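Local coordinates for putative phosphonate binding protein for ABC transporter (Prochlorococcus marinus str. MIT 9301, PDB 5LQ5) that binds inorganic phosphite strongly in the periplasm and is probably the solute-binding component of an ABC transporter that takes it up, at residues 9-14 / 47-52; 113-118 / 140-145. All coordinates share one frame; numbering follows the deposited sequence. Where two conformers were deposited one is given.

Interaction 1 (9-14 / 47-52); sequences GAIPDQ and IAAVTG
The methyl of A49 meets the branch methyl of I11, CB to CG2 at 4.0 Å, and this apolar touch is the closest approach between 9-14 and 47-52. The same A49 CB lies 4.3 Å from the carbonyl oxygen of A10, a loose approach just beyond contact distance, while A10 itself turns its CB away from the helix. In I11, CG1 sits between the backbone N and the carbonyl carbon (chi1 53°), which sends the CG1-CD1 arm away from the helix and leaves CG2 beside the backbone N, where it meets A49. The CA atoms of I11 and A49 are 5.7 Å apart, with A49 CB directed toward 9-14. In the type II periplasmic binding protein fold, strand 5-10 lies in the sheet of one lobe and its C-terminal end opens onto the ligand cleft; here I11 touches the bound phosphite. F63 of strand 60-63 packs against both I11 and A49, closing the buried side. Away from the A49-I11 touch the contact thins. P12 is partly exposed and forms the centre of an inverse gamma turn; its CD stays 4.9 Å from A49 CB. One turn of helix further on the loose side, the exposed I47 directs its CB away from 9-14 altogether.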
loop_
_atom_site.group_PDB
_atom_site.type_symbol
_atom_site.label_atom_id
_atom_site.label_comp_id
_atom_site.label_asym_id
_atom_site.label_seq_id
_atom_site.Cartn_x
_atom_site.Cartn_y
_atom_site.Cartn_z
ATOM N N GLY A 9 9.626 -7.874 4.734
ATOM C CA GLY A 9 8.453 -7.292 5.409
ATOM C C GLY A 9 7.536 -6.586 4.409
ATOM O O GLY A 9 7.838 -6.468 3.195
ATOM N N ALA A 10 6.421 -6.122 4.926
ATOM C CA ALA A 10 5.426 -5.445 4.113
ATOM C C ALA A 10 4.451 -4.679 4.980
ATOM O O ALA A 10 4.066 -5.134 6.054
ATOM C CB ALA A 10 4.672 -6.447 3.290
ATOM N N ILE A 11 4.008 -3.526 4.503
ATOM C CA ILE A 11 2.913 -2.844 5.175
ATOM C C ILE A 11 1.681 -3.775 5.194
ATOM O O ILE A 11 1.385 -4.433 4.176
ATOM C CB ILE A 11 2.567 -1.469 4.576
ATOM C CG1 ILE A 11 2.309 -1.553 3.064
ATOM C CG2 ILE A 11 3.683 -0.449 4.912
ATOM C CD1 ILE A 11 1.626 -0.328 2.522
ATOM N N PRO A 12 0.954 -3.844 6.317
ATOM C CA PRO A 12 -0.195 -4.751 6.436
ATOM C C PRO A 12 -1.472 -4.117 5.880
ATOM O O PRO A 12 -2.385 -3.729 6.608
ATOM C CB PRO A 12 -0.276 -4.994 7.935
ATOM C CG PRO A 12 0.266 -3.732 8.554
ATOM C CD PRO A 12 1.335 -3.254 7.615
ATOM N N ASP A 13 -1.501 -4.023 4.549
ATOM C CA ASP A 13 -2.516 -3.250 3.801
ATOM C C ASP A 13 -3.752 -4.074 3.444
ATOM O O ASP A 13 -4.722 -3.552 2.914
ATOM C CB ASP A 13 -1.904 -2.586 2.566
ATOM C CG ASP A 13 -1.552 -3.580 1.446
ATOM O OD1 ASP A 13 -1.366 -4.784 1.718
ATOM O OD2 ASP A 13 -1.487 -3.147 0.290
ATOM N N GLN A 14 -3.654 -5.375 3.728
ATOM C CA GLN A 14 -4.693 -6.370 3.456
ATOM C C GLN A 14 -4.714 -7.386 4.603
ATOM O O GLN A 14 -3.829 -7.394 5.434
ATOM C CB GLN A 14 -4.408 -7.059 2.099
ATOM C CG GLN A 14 -4.603 -6.094 0.940
ATOM C CD GLN A 14 -4.022 -6.634 -0.331
ATOM O OE1 GLN A 14 -2.895 -6.330 -0.712
ATOM N NE2 GLN A 14 -4.780 -7.417 -0.984
ATOM N N ILE A 47 3.140 1.608 11.029
ATOM C CA ILE A 47 4.238 2.201 11.781
ATOM C C ILE A 47 5.287 1.148 12.075
ATOM O O ILE A 47 6.479 1.413 11.991
ATOM C CB ILE A 47 3.744 2.894 13.054
ATOM C CG1 ILE A 47 3.055 4.179 12.680
ATOM C CG2 ILE A 47 4.893 3.184 14.015
ATOM C CD1 ILE A 47 2.263 4.805 13.824
ATOM N N ALA A 48 4.829 -0.037 12.418
ATOM C CA ALA A 48 5.738 -1.154 12.748
ATOM C C ALA A 48 6.604 -1.558 11.541
ATOM O O ALA A 48 7.722 -2.065 11.703
ATOM C CB ALA A 48 4.982 -2.352 13.292
ATOM N N ALA A 49 6.067 -1.408 10.343
ATOM C CA ALA A 49 6.855 -1.678 9.137
ATOM C C ALA A 49 8.008 -0.680 8.986
ATOM O O ALA A 49 9.158 -1.057 8.741
ATOM C CB ALA A 49 5.953 -1.693 7.916
ATOM N N VAL A 50 7.685 0.593 9.210
ATOM C CA VAL A 50 8.685 1.656 9.153
ATOM C C VAL A 50 9.726 1.462 10.270
ATOM O O VAL A 50 10.949 1.493 10.041
ATOM C CB VAL A 50 8.051 3.045 9.216
ATOM C CG1 VAL A 50 9.170 4.097 9.259
ATOM C CG2 VAL A 50 7.154 3.268 7.997
ATOM N N THR A 51 9.244 1.240 11.472
ATOM C CA THR A 51 10.181 1.141 12.609
ATOM C C THR A 51 11.014 -0.172 12.541
ATOM O O THR A 51 12.169 -0.192 12.859
ATOM C CB THR A 51 9.379 1.219 13.928
ATOM O OG1 THR A 51 8.703 2.486 13.976
ATOM C CG2 THR A 51 10.280 1.025 15.165
ATOM N N GLY A 52 10.428 -1.252 12.059
ATOM C CA GLY A 52 11.168 -2.521 11.887
ATOM C C GLY A 52 12.279 -2.362 10.845
ATOM O O GLY A 52 13.358 -2.948 10.924
#

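Interaction 2 (113-118 / 140-145)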
loop_
_atom_site.group_PDB
_atom_site.type_symbol
_atom_site.label_atom_id
_atom_site.label_comp_id
_atom_site.label_asym_id
_atom_site.label_seq_id
_atom_site.Cartn_x
_atom_site.Cartn_y
_atom_site.Cartn_z
ATOM N N LYS A 113 -20.746 15.699 -1.251
ATOM C CA LYS A 113 -21.877 14.810 -0.863
ATOM C C LYS A 113 -21.518 13.875 0.323
ATOM O O LYS A 113 -22.373 13.257 0.934
ATOM C CB LYS A 113 -22.385 14.002 -2.063
ATOM C CG LYS A 113 -23.055 14.861 -3.140
ATOM C CD LYS A 113 -23.411 14.053 -4.370
ATOM C CE LYS A 113 -23.612 14.908 -5.615
ATOM N NZ LYS A 113 -23.976 14.093 -6.819
ATOM N N LEU A 114 -20.234 13.812 0.674
ATOM C CA LEU A 114 -19.807 12.987 1.824
ATOM C C LEU A 114 -19.838 13.678 3.173
ATOM O O LEU A 114 -19.637 13.056 4.233
ATOM C CB LEU A 114 -18.447 12.360 1.545
ATOM C CG LEU A 114 -18.396 11.495 0.279
ATOM C CD1 LEU A 114 -16.995 10.954 0.063
ATOM C CD2 LEU A 114 -19.390 10.335 0.293
ATOM N N LYS A 115 -20.082 14.975 3.152
ATOM C CA LYS A 115 -20.219 15.736 4.397
ATOM C C LYS A 115 -21.386 15.184 5.244
ATOM O O LYS A 115 -22.395 14.736 4.704
ATOM C CB LYS A 115 -20.431 17.218 4.096
ATOM C CG LYS A 115 -19.232 17.937 3.505
ATOM C CD LYS A 115 -19.545 19.429 3.414
ATOM C CE LYS A 115 -18.323 20.301 3.232
ATOM N NZ LYS A 115 -18.691 21.703 3.546
ATOM N N ASN A 116 -21.205 15.220 6.568
ATOM C CA ASN A 116 -22.195 14.727 7.548
ATOM C C ASN A 116 -22.496 13.229 7.416
ATOM O O ASN A 116 -23.554 12.755 7.830
ATOM C CB ASN A 116 -23.488 15.567 7.534
ATOM C CG ASN A 116 -24.297 15.455 8.851
ATOM O OD1 ASN A 116 -23.739 15.424 9.980
ATOM N ND2 ASN A 116 -25.631 15.410 8.711
ATOM N N LEU A 117 -21.555 12.482 6.821
ATOM C CA LEU A 117 -21.626 11.020 6.802
ATOM C C LEU A 117 -20.557 10.486 7.730
ATOM O O LEU A 117 -19.589 11.191 8.066
ATOM C CB LEU A 117 -21.425 10.454 5.400
ATOM C CG LEU A 117 -22.486 10.808 4.352
ATOM C CD1 LEU A 117 -22.130 10.137 3.029
ATOM C CD2 LEU A 117 -23.872 10.379 4.801
ATOM N N ARG A 118 -20.727 9.235 8.130
ATOM C CA ARG A 118 -19.708 8.502 8.878
ATOM C C ARG A 118 -18.678 7.968 7.872
ATOM O O ARG A 118 -19.016 7.171 6.985
ATOM C CB ARG A 118 -20.336 7.369 9.676
ATOM C CG ARG A 118 -21.317 7.838 10.741
ATOM C CD ARG A 118 -22.124 6.675 11.302
ATOM N NE ARG A 118 -22.745 5.944 10.204
ATOM C CZ ARG A 118 -23.127 4.676 10.262
ATOM N NH1 ARG A 118 -22.978 4.002 11.367
ATOM N NH2 ARG A 118 -23.642 4.087 9.209
ATOM N N ALA A 140 -11.879 19.445 -2.761
ATOM C CA ALA A 140 -13.374 19.621 -2.841
ATOM C C ALA A 140 -14.020 20.473 -1.713
ATOM O O ALA A 140 -15.248 20.637 -1.674
ATOM C CB ALA A 140 -14.040 18.258 -2.863
ATOM N N GLY A 141 -13.205 20.987 -0.801
ATOM C CA GLY A 141 -13.690 21.737 0.366
ATOM C C GLY A 141 -14.185 20.911 1.527
ATOM O O GLY A 141 -14.839 21.452 2.424
ATOM N N VAL A 142 -13.855 19.608 1.507
ATOM C CA VAL A 142 -14.235 18.678 2.578
ATOM C C VAL A 142 -13.019 18.457 3.492
ATOM O O VAL A 142 -11.937 18.053 3.016
ATOM C CB VAL A 142 -14.783 17.325 2.065
ATOM C CG1 VAL A 142 -15.292 16.481 3.225
ATOM C CG2 VAL A 142 -15.872 17.552 1.010
ATOM N N GLU A 143 -13.233 18.680 4.789
ATOM C CA GLU A 143 -12.233 18.434 5.840
ATOM C C GLU A 143 -12.796 17.383 6.783
ATOM O O GLU A 143 -14.029 17.167 6.869
ATOM C CB GLU A 143 -11.896 19.714 6.618
ATOM C CG GLU A 143 -11.274 20.795 5.740
ATOM C CD GLU A 143 -10.906 22.052 6.496
ATOM O OE1 GLU A 143 -10.092 21.972 7.439
ATOM O OE2 GLU A 143 -11.409 23.127 6.126
ATOM N N ILE A 144 -11.909 16.745 7.531
ATOM C CA ILE A 144 -12.323 15.718 8.515
ATOM C C ILE A 144 -13.421 16.203 9.491
ATOM O O ILE A 144 -14.362 15.461 9.825
ATOM C CB ILE A 144 -11.100 15.140 9.276
ATOM C CG1 ILE A 144 -10.275 14.324 8.288
ATOM C CG2 ILE A 144 -11.526 14.287 10.464
ATOM C CD1 ILE A 144 -8.918 13.885 8.805
ATOM N N LYS A 145 -13.313 17.444 9.932
ATOM C CA LYS A 145 -14.309 18.008 10.841
ATOM C C LYS A 145 -15.753 18.060 10.284
ATOM O O LYS A 145 -16.697 18.229 11.028
ATOM C CB LYS A 145 -13.893 19.402 11.279
ATOM C CG LYS A 145 -13.937 20.416 10.143
ATOM C CD LYS A 145 -13.541 21.777 10.650
ATOM C CE LYS A 145 -13.739 22.786 9.549
ATOM N NZ LYS A 145 -12.913 23.985 9.868
#
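A Schellman motif closes helix 127-139, and the chain that leaves it packs beside a type II beta turn running from L114 to L117. G141, with phi 81°, is the residue where helical geometry is lost; K115 and N116 occupy the centre of the turn, which the bond from L117 N to L114 O closes at 3.3 Å. The nearest CA pair is K115-V142, 6.9 Å apart, and the K115 side chain spans the gap, meeting the side chain of V142 and the carbonyl of G141. V142 directs its CB toward the turn, and its CG2 meets K115 CG at 4.2 Å. With CG anti to its carbonyl carbon (chi1 -69°) and the rest of the chain extended, K115 runs alongside V142 to the helix end. There CE lies 3.8 Å from G141 O and NZ 4.0 Å from the same oxygen, too far for a hydrogen bond but a separation at which some electrostatic attraction is plausible. A second lysine, K112, does hydrogen-bond to this end of the helix, at A140 O. V142 also rests on L137 in the last helical turn, the apolar pairing across the capping glycine that is familiar in Schellman motifs, and the partly exposed K115 lies over V142 from outside.

How the interactions relate
Interactions 1 and 2 occupy different lobes of the binding protein: 9-14 and 47-52 belong to the lobe built on the six-stranded sheet, 113-118 and 140-145 to the lobe with the five-stranded one. Their centres are 29 Å apart and their nearest atoms about 15 Å, with no touch. Interaction 1 borders the cleft, the side chain of I11 being about 4 Å from the phosphite. D13 OD2 hydrogen-bonds the pocket residue Y206 within its own lobe, while a backbone bond joins D13 to H158 of the other lobe. Interaction 2 is peripheral, 24 Å from the chain centre against 10 Å for interaction 1. Its link to the site is indirect: helix 127-139 begins at the pocket residue T127.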